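PDB 6IDN: ICChI, a glycosylated chitinase from Ipomoea carnea, which probably hydrolyses chitin, as a plant family 18 glycoside hydrolase with both chitinase and lysozyme activity. Local coordinates for residues Cys189-Asn194 with Ile237-Pro242; Asn200-Asp205 with Leu214-Pro219. All coordinates share one frame; numbering follows the deposited sequence.

Interaction 1: Cys189-Asn194 with Ile237-Pro242; sequences CHYLGN and ISEVLP. With NAG (2-acetamido-2-deoxy-beta-D-glucopyranose), chain D.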
ATOM      1  N   CYS A 189       0.567   6.110 -19.276  1.00 19.79           N
ATOM      2  CA  CYS A 189       0.449   4.666 -19.138  1.00 15.49           C
ATOM      3  C   CYS A 189      -0.898   4.162 -18.626  1.00 19.43           C
ATOM      4  O   CYS A 189      -1.100   2.947 -18.636  1.00 19.05           O
ATOM      5  CB  CYS A 189       1.555   4.108 -18.219  1.00 21.15           C
ATOM      6  SG  CYS A 189       2.007   5.154 -16.776  1.00 21.89           S
ATOM      7  N   HIS A 190      -1.811   5.023 -18.173  1.00 17.41           N
ATOM      8  CA  HIS A 190      -3.044   4.516 -17.580  1.00 16.17           C
ATOM      9  C   HIS A 190      -4.106   4.332 -18.667  1.00 18.29           C
ATOM     10  O   HIS A 190      -3.869   4.590 -19.853  1.00 17.59           O
ATOM     11  CB  HIS A 190      -3.507   5.399 -16.407  1.00 16.29           C
ATOM     12  CG  HIS A 190      -4.018   6.762 -16.773  1.00 18.97           C
ATOM     13  ND1 HIS A 190      -3.750   7.862 -15.988  1.00 16.92           N
ATOM     14  CD2 HIS A 190      -4.839   7.199 -17.762  1.00 16.25           C
ATOM     15  CE1 HIS A 190      -4.348   8.925 -16.500  1.00 22.16           C
ATOM     16  NE2 HIS A 190      -5.015   8.550 -17.579  1.00 18.99           N
ATOM     17  N   TYR A 191      -5.264   3.796 -18.280  1.00 15.27           N
ATOM     18  CA  TYR A 191      -6.321   3.542 -19.256  1.00 16.97           C
ATOM     19  C   TYR A 191      -6.839   4.862 -19.808  1.00 14.51           C
ATOM     20  O   TYR A 191      -7.311   5.722 -19.056  1.00 16.69           O
ATOM     21  CB  TYR A 191      -7.458   2.739 -18.615  1.00 13.80           C
ATOM     22  CG  TYR A 191      -8.501   2.237 -19.595  1.00 13.83           C
ATOM     23  CD1 TYR A 191      -9.453   3.096 -20.124  1.00 16.08           C
ATOM     24  CD2 TYR A 191      -8.539   0.891 -19.979  1.00 14.63           C
ATOM     25  CE1 TYR A 191     -10.401   2.647 -21.033  1.00 17.91           C
ATOM     26  CE2 TYR A 191      -9.503   0.434 -20.874  1.00 17.99           C
ATOM     27  CZ  TYR A 191     -10.420   1.316 -21.396  1.00 19.50           C
ATOM     28  OH  TYR A 191     -11.383   0.889 -22.291  1.00 18.95           O
ATOM     29  N   LEU A 192      -6.754   5.019 -21.124  1.00 15.92           N
ATOM     30  CA  LEU A 192      -7.147   6.257 -21.790  1.00 17.53           C
ATOM     31  C   LEU A 192      -7.542   5.863 -23.201  1.00 16.84           C
ATOM     32  O   LEU A 192      -6.677   5.506 -24.011  1.00 17.94           O
ATOM     33  CB  LEU A 192      -6.014   7.276 -21.801  1.00 20.88           C
ATOM     34  CG  LEU A 192      -6.183   8.542 -22.656  1.00 20.35           C
ATOM     35  CD1 LEU A 192      -7.444   9.314 -22.270  1.00 20.35           C
ATOM     36  CD2 LEU A 192      -4.947   9.418 -22.549  1.00 21.54           C
ATOM     37  N   GLY A 193      -8.834   5.922 -23.485  1.00 17.39           N
ATOM     38  CA  GLY A 193      -9.377   5.420 -24.736  1.00 16.92           C
ATOM     39  C   GLY A 193      -9.514   3.918 -24.724  1.00 18.13           C
ATOM     40  O   GLY A 193     -10.598   3.388 -24.989  1.00 20.56           O
ATOM     41  N   ASN A 194      -8.436   3.223 -24.390  1.00 17.03           N
ATOM     42  CA  ASN A 194      -8.370   1.768 -24.368  1.00 14.25           C
ATOM     43  C   ASN A 194      -7.184   1.395 -23.493  1.00 15.33           C
ATOM     44  O   ASN A 194      -6.478   2.264 -22.971  1.00 17.82           O
ATOM     45  CB  ASN A 194      -8.174   1.213 -25.782  1.00 17.22           C
ATOM     46  CG  ASN A 194      -7.043   1.905 -26.467  1.00 19.14           C
ATOM     47  OD1 ASN A 194      -5.871   1.727 -26.099  1.00 20.00           O
ATOM     48  ND2 ASN A 194      -7.377   2.741 -27.428  1.00 20.34           N
ATOM     49  N   ILE A 237     -13.269  -6.001 -16.623  1.00 17.92           N
ATOM     50  CA  ILE A 237     -13.500  -7.442 -16.663  1.00 18.10           C
ATOM     51  C   ILE A 237     -13.265  -7.994 -18.060  1.00 23.70           C
ATOM     52  O   ILE A 237     -12.749  -9.110 -18.220  1.00 21.67           O
ATOM     53  CB  ILE A 237     -14.919  -7.741 -16.154  1.00 19.84           C
ATOM     54  CG1 ILE A 237     -15.007  -7.446 -14.657  1.00 23.73           C
ATOM     55  CG2 ILE A 237     -15.317  -9.180 -16.468  1.00 26.79           C
ATOM     56  CD1 ILE A 237     -16.439  -7.250 -14.167  1.00 24.72           C
ATOM     57  N   SER A 238     -13.645  -7.243 -19.093  1.00 19.97           N
ATOM     58  CA  SER A 238     -13.589  -7.798 -20.438  1.00 21.40           C
ATOM     59  C   SER A 238     -12.295  -7.481 -21.171  1.00 20.14           C
ATOM     60  O   SER A 238     -11.895  -8.255 -22.044  1.00 24.70           O
ATOM     61  CB  SER A 238     -14.781  -7.319 -21.271  1.00 30.03           C
ATOM     62  OG  SER A 238     -14.716  -5.921 -21.468  1.00 31.53           O
ATOM     63  N   GLU A 239     -11.633  -6.368 -20.855  1.00 18.54           N
ATOM     64  CA  GLU A 239     -10.467  -5.928 -21.617  1.00 20.22           C
ATOM     65  C   GLU A 239      -9.139  -6.108 -20.903  1.00 18.06           C
ATOM     66  O   GLU A 239      -8.113  -6.199 -21.578  1.00 18.90           O
ATOM     67  CB  GLU A 239     -10.585  -4.442 -21.979  1.00 16.85           C
ATOM     68  CG  GLU A 239     -11.806  -4.111 -22.803  1.00 17.88           C
ATOM     69  CD  GLU A 239     -12.121  -2.635 -22.838  1.00 25.39           C
ATOM     70  OE1 GLU A 239     -11.184  -1.828 -22.642  1.00 22.31           O
ATOM     71  OE2 GLU A 239     -13.299  -2.285 -23.093  1.00 25.42           O
ATOM     72  N   VAL A 240      -9.115  -6.108 -19.568  1.00 15.39           N
ATOM     73  CA  VAL A 240      -7.847  -6.011 -18.853  1.00 14.87           C
ATOM     74  C   VAL A 240      -7.560  -7.255 -18.021  1.00 17.82           C
ATOM     75  O   VAL A 240      -6.511  -7.890 -18.186  1.00 17.17           O
ATOM     76  CB  VAL A 240      -7.830  -4.756 -17.966  1.00 14.58           C
ATOM     77  CG1 VAL A 240      -6.566  -4.734 -17.097  1.00 14.45           C
ATOM     78  CG2 VAL A 240      -7.919  -3.520 -18.833  1.00 18.67           C
ATOM     79  N   LEU A 241      -8.471  -7.600 -17.110  1.00 18.10           N
ATOM     80  CA  LEU A 241      -8.232  -8.735 -16.216  1.00 19.84           C
ATOM     81  C   LEU A 241      -7.826 -10.014 -16.939  1.00 22.86           C
ATOM     82  O   LEU A 241      -6.834 -10.633 -16.525  1.00 20.75           O
ATOM     83  CB  LEU A 241      -9.464  -8.967 -15.327  1.00 19.14           C
ATOM     84  CG  LEU A 241      -9.633  -7.904 -14.230  1.00 18.34           C
ATOM     85  CD1 LEU A 241     -10.878  -8.159 -13.414  1.00 19.21           C
ATOM     86  CD2 LEU A 241      -8.421  -7.862 -13.325  1.00 22.69           C
ATOM     87  N   PRO A 242      -8.502 -10.461 -18.002  1.00 19.87           N
ATOM     88  CA  PRO A 242      -8.085 -11.731 -18.628  1.00 20.76           C
ATOM     89  C   PRO A 242      -6.686 -11.678 -19.222  1.00 24.35           C
ATOM     90  O   PRO A 242      -6.022 -12.717 -19.316  1.00 25.36           O
ATOM     91  CB  PRO A 242      -9.147 -11.960 -19.708  1.00 33.10           C
ATOM     92  CG  PRO A 242     -10.293 -11.066 -19.354  1.00 28.67           C
ATOM     93  CD  PRO A 242      -9.690  -9.885 -18.665  1.00 20.99           C
TER
HETATM   94  C1  NAG D   1      -6.408   3.528 -28.129  1.00 21.37           C
HETATM   95  C2  NAG D   1      -6.522   3.300 -29.636  1.00 21.12           C
HETATM   96  C3  NAG D   1      -5.633   4.290 -30.395  1.00 20.50           C
HETATM   97  C4  NAG D   1      -5.854   5.718 -29.909  1.00 19.45           C
HETATM   98  C5  NAG D   1      -5.740   5.779 -28.392  1.00 22.24           C
HETATM   99  C6  NAG D   1      -6.044   7.143 -27.815  1.00 25.48           C
HETATM  100  C7  NAG D   1      -6.985   0.926 -30.084  1.00 22.86           C
HETATM  101  C8  NAG D   1      -6.378  -0.427 -30.303  1.00 28.45           C
HETATM  102  N2  NAG D   1      -6.121   1.934 -29.924  1.00 21.72           N
HETATM  103  O3  NAG D   1      -5.951   4.241 -31.781  1.00 27.80           O
HETATM  104  O4  NAG D   1      -4.855   6.560 -30.474  1.00 23.77           O
HETATM  105  O5  NAG D   1      -6.693   4.875 -27.825  1.00 21.69           O
HETATM  106  O6  NAG D   1      -7.348   7.588 -28.162  1.00 26.99           O
HETATM  107  O7  NAG D   1      -8.199   1.097 -30.059  1.00 27.64           O

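Interaction 2: Asn200-Asp205 with Leu214-Pro219; sequences NSWNND and LFLGLP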
ATOM      1  N   ASN A 200       0.840  -2.633 -22.304  1.00 22.03           N
ATOM      2  CA  ASN A 200       2.247  -2.585 -22.701  1.00 20.13           C
ATOM      3  C   ASN A 200       3.150  -2.306 -21.504  1.00 20.50           C
ATOM      4  O   ASN A 200       4.195  -2.946 -21.339  1.00 20.85           O
ATOM      5  CB  ASN A 200       2.453  -1.530 -23.788  1.00 22.69           C
ATOM      6  CG  ASN A 200       1.960  -1.990 -25.151  1.00 33.61           C
ATOM      7  OD1 ASN A 200       1.714  -3.182 -25.376  1.00 34.06           O
ATOM      8  ND2 ASN A 200       1.828  -1.048 -26.076  1.00 36.45           N
ATOM      9  N   SER A 201       2.774  -1.337 -20.669  1.00 18.95           N
ATOM     10  CA  SER A 201       3.521  -1.079 -19.442  1.00 16.15           C
ATOM     11  C   SER A 201       3.583  -2.326 -18.569  1.00 18.62           C
ATOM     12  O   SER A 201       4.658  -2.731 -18.107  1.00 17.50           O
ATOM     13  CB  SER A 201       2.865   0.071 -18.675  1.00 19.26           C
ATOM     14  OG  SER A 201       3.525   0.305 -17.445  1.00 19.13           O
ATOM     15  N   TRP A 202       2.423  -2.939 -18.321  1.00 15.34           N
ATOM     16  CA  TRP A 202       2.379  -4.159 -17.517  1.00 18.14           C
ATOM     17  C   TRP A 202       3.276  -5.249 -18.104  1.00 16.85           C
ATOM     18  O   TRP A 202       4.163  -5.775 -17.417  1.00 17.87           O
ATOM     19  CB  TRP A 202       0.928  -4.634 -17.419  1.00 16.18           C
ATOM     20  CG  TRP A 202       0.719  -5.887 -16.637  1.00 16.04           C
ATOM     21  CD1 TRP A 202       0.830  -7.159 -17.102  1.00 17.65           C
ATOM     22  CD2 TRP A 202       0.336  -5.994 -15.254  1.00 14.70           C
ATOM     23  NE1 TRP A 202       0.554  -8.055 -16.097  1.00 18.81           N
ATOM     24  CE2 TRP A 202       0.233  -7.367 -14.958  1.00 16.17           C
ATOM     25  CE3 TRP A 202       0.068  -5.061 -14.244  1.00 15.33           C
ATOM     26  CZ2 TRP A 202      -0.124  -7.842 -13.686  1.00 15.25           C
ATOM     27  CZ3 TRP A 202      -0.299  -5.532 -12.973  1.00 16.32           C
ATOM     28  CH2 TRP A 202      -0.388  -6.906 -12.712  1.00 15.12           C
ATOM     29  N   ASN A 203       3.082  -5.574 -19.387  1.00 18.35           N
ATOM     30  CA  ASN A 203       3.738  -6.740 -19.985  1.00 19.84           C
ATOM     31  C   ASN A 203       5.216  -6.502 -20.261  1.00 22.13           C
ATOM     32  O   ASN A 203       6.024  -7.436 -20.163  1.00 22.26           O
ATOM     33  CB  ASN A 203       3.057  -7.116 -21.298  1.00 20.34           C
ATOM     34  CG  ASN A 203       1.728  -7.782 -21.099  1.00 26.76           C
ATOM     35  OD1 ASN A 203       1.528  -8.526 -20.132  1.00 23.63           O
ATOM     36  ND2 ASN A 203       0.807  -7.545 -22.035  1.00 26.02           N
ATOM     37  N   ASN A 204       5.588  -5.282 -20.626  1.00 18.79           N
ATOM     38  CA  ASN A 204       6.947  -5.032 -21.086  1.00 23.70           C
ATOM     39  C   ASN A 204       7.860  -4.494 -20.002  1.00 25.90           C
ATOM     40  O   ASN A 204       9.073  -4.743 -20.051  1.00 25.54           O
ATOM     41  CB  ASN A 204       6.936  -4.059 -22.268  1.00 23.38           C
ATOM     42  CG  ASN A 204       6.187  -4.611 -23.460  1.00 29.22           C
ATOM     43  OD1 ASN A 204       6.061  -5.824 -23.608  1.00 31.89           O
ATOM     44  ND2 ASN A 204       5.715  -3.731 -24.335  1.00 31.38           N
ATOM     45  N   ASP A 205       7.307  -3.775 -19.025  1.00 19.24           N
ATOM     46  CA  ASP A 205       8.105  -3.107 -18.010  1.00 17.32           C
ATOM     47  C   ASP A 205       7.912  -3.751 -16.645  1.00 17.61           C
ATOM     48  O   ASP A 205       8.866  -4.281 -16.073  1.00 18.05           O
ATOM     49  CB  ASP A 205       7.749  -1.605 -17.942  1.00 20.46           C
ATOM     50  CG  ASP A 205       8.105  -0.845 -19.225  1.00 25.11           C
ATOM     51  OD1 ASP A 205       8.980  -1.305 -19.991  1.00 31.31           O
ATOM     52  OD2 ASP A 205       7.505   0.233 -19.463  1.00 26.13           O
ATOM     53  N   LEU A 214       2.294  -9.203  -8.205  1.00 15.10           N
ATOM     54  CA  LEU A 214       2.182  -7.947  -8.936  1.00 13.92           C
ATOM     55  C   LEU A 214       0.699  -7.614  -9.077  1.00 14.70           C
ATOM     56  O   LEU A 214      -0.079  -8.435  -9.580  1.00 16.06           O
ATOM     57  CB  LEU A 214       2.866  -8.078 -10.302  1.00 14.67           C
ATOM     58  CG  LEU A 214       2.934  -6.823 -11.173  1.00 14.15           C
ATOM     59  CD1 LEU A 214       3.871  -5.782 -10.553  1.00 16.88           C
ATOM     60  CD2 LEU A 214       3.362  -7.177 -12.619  1.00 14.43           C
ATOM     61  N   PHE A 215       0.306  -6.430  -8.596  1.00 14.44           N
ATOM     62  CA  PHE A 215      -1.084  -6.004  -8.549  1.00 15.20           C
ATOM     63  C   PHE A 215      -1.289  -4.835  -9.505  1.00 13.86           C
ATOM     64  O   PHE A 215      -0.405  -3.987  -9.671  1.00 14.85           O
ATOM     65  CB  PHE A 215      -1.501  -5.532  -7.144  1.00 16.14           C
ATOM     66  CG  PHE A 215      -1.874  -6.635  -6.162  1.00 15.99           C
ATOM     67  CD1 PHE A 215      -0.979  -7.634  -5.826  1.00 16.20           C
ATOM     68  CD2 PHE A 215      -3.105  -6.599  -5.519  1.00 17.99           C
ATOM     69  CE1 PHE A 215      -1.308  -8.602  -4.874  1.00 17.14           C
ATOM     70  CE2 PHE A 215      -3.459  -7.565  -4.566  1.00 17.05           C
ATOM     71  CZ  PHE A 215      -2.555  -8.579  -4.254  1.00 15.69           C
ATOM     72  N   LEU A 216      -2.479  -4.772 -10.086  1.00 13.62           N
ATOM     73  CA  LEU A 216      -2.918  -3.633 -10.890  1.00 14.71           C
ATOM     74  C   LEU A 216      -3.601  -2.623  -9.972  1.00 17.37           C
ATOM     75  O   LEU A 216      -4.670  -2.905  -9.430  1.00 16.72           O
ATOM     76  CB  LEU A 216      -3.874  -4.113 -11.979  1.00 13.89           C
ATOM     77  CG  LEU A 216      -4.444  -3.026 -12.894  1.00 17.20           C
ATOM     78  CD1 LEU A 216      -3.401  -2.666 -13.936  1.00 22.90           C
ATOM     79  CD2 LEU A 216      -5.708  -3.511 -13.583  1.00 19.79           C
ATOM     80  N   GLY A 217      -3.007  -1.444  -9.796  1.00 12.66           N
ATOM     81  CA  GLY A 217      -3.591  -0.433  -8.919  1.00 14.02           C
ATOM     82  C   GLY A 217      -4.504   0.501  -9.689  1.00 15.31           C
ATOM     83  O   GLY A 217      -4.117   1.041 -10.726  1.00 15.86           O
ATOM     84  N   LEU A 218      -5.697   0.728  -9.155  1.00 14.00           N
ATOM     85  CA  LEU A 218      -6.729   1.463  -9.869  1.00 14.07           C
ATOM     86  C   LEU A 218      -7.475   2.386  -8.926  1.00 17.28           C
ATOM     87  O   LEU A 218      -7.579   2.108  -7.726  1.00 16.97           O
ATOM     88  CB  LEU A 218      -7.746   0.511 -10.505  1.00 14.31           C
ATOM     89  CG  LEU A 218      -7.218  -0.354 -11.629  1.00 16.00           C
ATOM     90  CD1 LEU A 218      -8.316  -1.344 -12.006  1.00 17.55           C
ATOM     91  CD2 LEU A 218      -6.846   0.489 -12.828  1.00 15.23           C
ATOM     92  N   PRO A 219      -8.073   3.451  -9.449  1.00 14.65           N
ATOM     93  CA  PRO A 219      -9.016   4.228  -8.641  1.00 16.62           C
ATOM     94  C   PRO A 219     -10.367   3.531  -8.576  1.00 15.66           C
ATOM     95  O   PRO A 219     -10.820   2.920  -9.548  1.00 18.72           O
ATOM     96  CB  PRO A 219      -9.106   5.572  -9.379  1.00 21.57           C
ATOM     97  CG  PRO A 219      -8.479   5.350 -10.751  1.00 17.54           C
ATOM     98  CD  PRO A 219      -7.936   3.949 -10.827  1.00 16.21           C
TER

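Interaction 1: Cys189-Asn194 with Ile237-Pro242
A single side-chain hydrogen bond at the protein surface ties Tyr191, in the loop between strand 178-182 and helix 196-206, to Glu239 on helix 233-244. The phenol OH of Tyr191 donates to Glu239 OE1 over 2.7 Å, entering by the syn lone pair, on the side of the other carboxylate oxygen. OE1 lies close to the ring plane at its edge, where it also comes within 3.3 Å of Tyr191 CE2, and the carboxylate is turned 29° from the ring. The two side chains meet at about a right angle. With Tyr191 CG trans to the backbone N (chi1 -171°), the ring leaves the loop toward the helix, and the chain of Glu239, extended beyond CG, spans the rest. In this TIM barrel, helix 233-244 is one of the outer helices, and the loop links a barrel strand to the helix after it, with Cys189 anchored by a disulfide to Cys160. A phenylalanine here has no hydroxyl, and Glu239 OE1 would probably lose its donor and its carboxylate be freer to turn. Glu239 OE2 and Asp235 OD1 are two like charges lying close, and a calcium ion sits about 4 Å from the Tyr191 side chain. Across one face of the ring, near its rim, sits Asn194 C, 3.6 Å above the plane. The Asn194 side chain itself leads away from the helix to carry an N-linked glycan through ND2, bonded to NAG C1, while its OD1 hydrogen-bonds to Thr196 OG1 of the Asn-X-Thr sequon.

Interaction 2: Asn200-Asp205 with Leu214-Pro219
The indole NE1 of Trp202 hydrogen-bonds to Thr247 OG1, so the one polar atom of this buried side chain is satisfied while its six-membered ring packs against Leu214. No hydrogen bond crosses the contact, which joins helix 196-206 to the beginning of strand 213-219. Leu214 approaches from the opposite direction and lays its CD2 methyl over one ring face, 3.7 Å from the centroid and 12° off the normal, a CH-pi contact; its CG adds packing 3.7 Å from Trp202 CH2, which also lies 3.5 Å from Leu214 O. Meanwhile the far rim of the indole meets the strand edge-on. Trp202 CZ3 lies 3.6 Å from Phe215 O, with Phe215 C in the ring plane, and 4.0 Å from Leu216 CB. CG of Trp202 lies opposite the backbone N (chi1 179°), which directs the indole at the strand; the axes of segments 200-205 and 214-219 approach to 11.2 Å and run nearly antiparallel, at 157°. Helix and strand are the second and third elements of a beta-alpha-beta unit of the TIM barrel that starts with strand 178-182. Strand 213-219 lies between parallel strands 178-182 and 250-256, and the indole is packed between strand 213-219 and Ile244 of helix 233-244, which also touches Leu216.

The two contacts have centres about 10 Å apart on the same flank of the TIM barrel, and interaction 2 lies wholly between the two segments of interaction 1 along the chain: loop 189-194 comes first, then helix 196-206 and strand 213-219 of interaction 2, and last helix 233-244, which returns to the loop in interaction 1. They touch where Val240 CG1 packs 3.8 Å from Leu216 CD2, and Cys189 CB lies 4.3 Å from Ser201 CB. Interaction 2 lies in the buried layer between helix and barrel wall, whereas interaction 1 joins loop and helix at the surface beside a glycan. Together they connect two successive strand-helix units, from buried strand to glycosylated exterior.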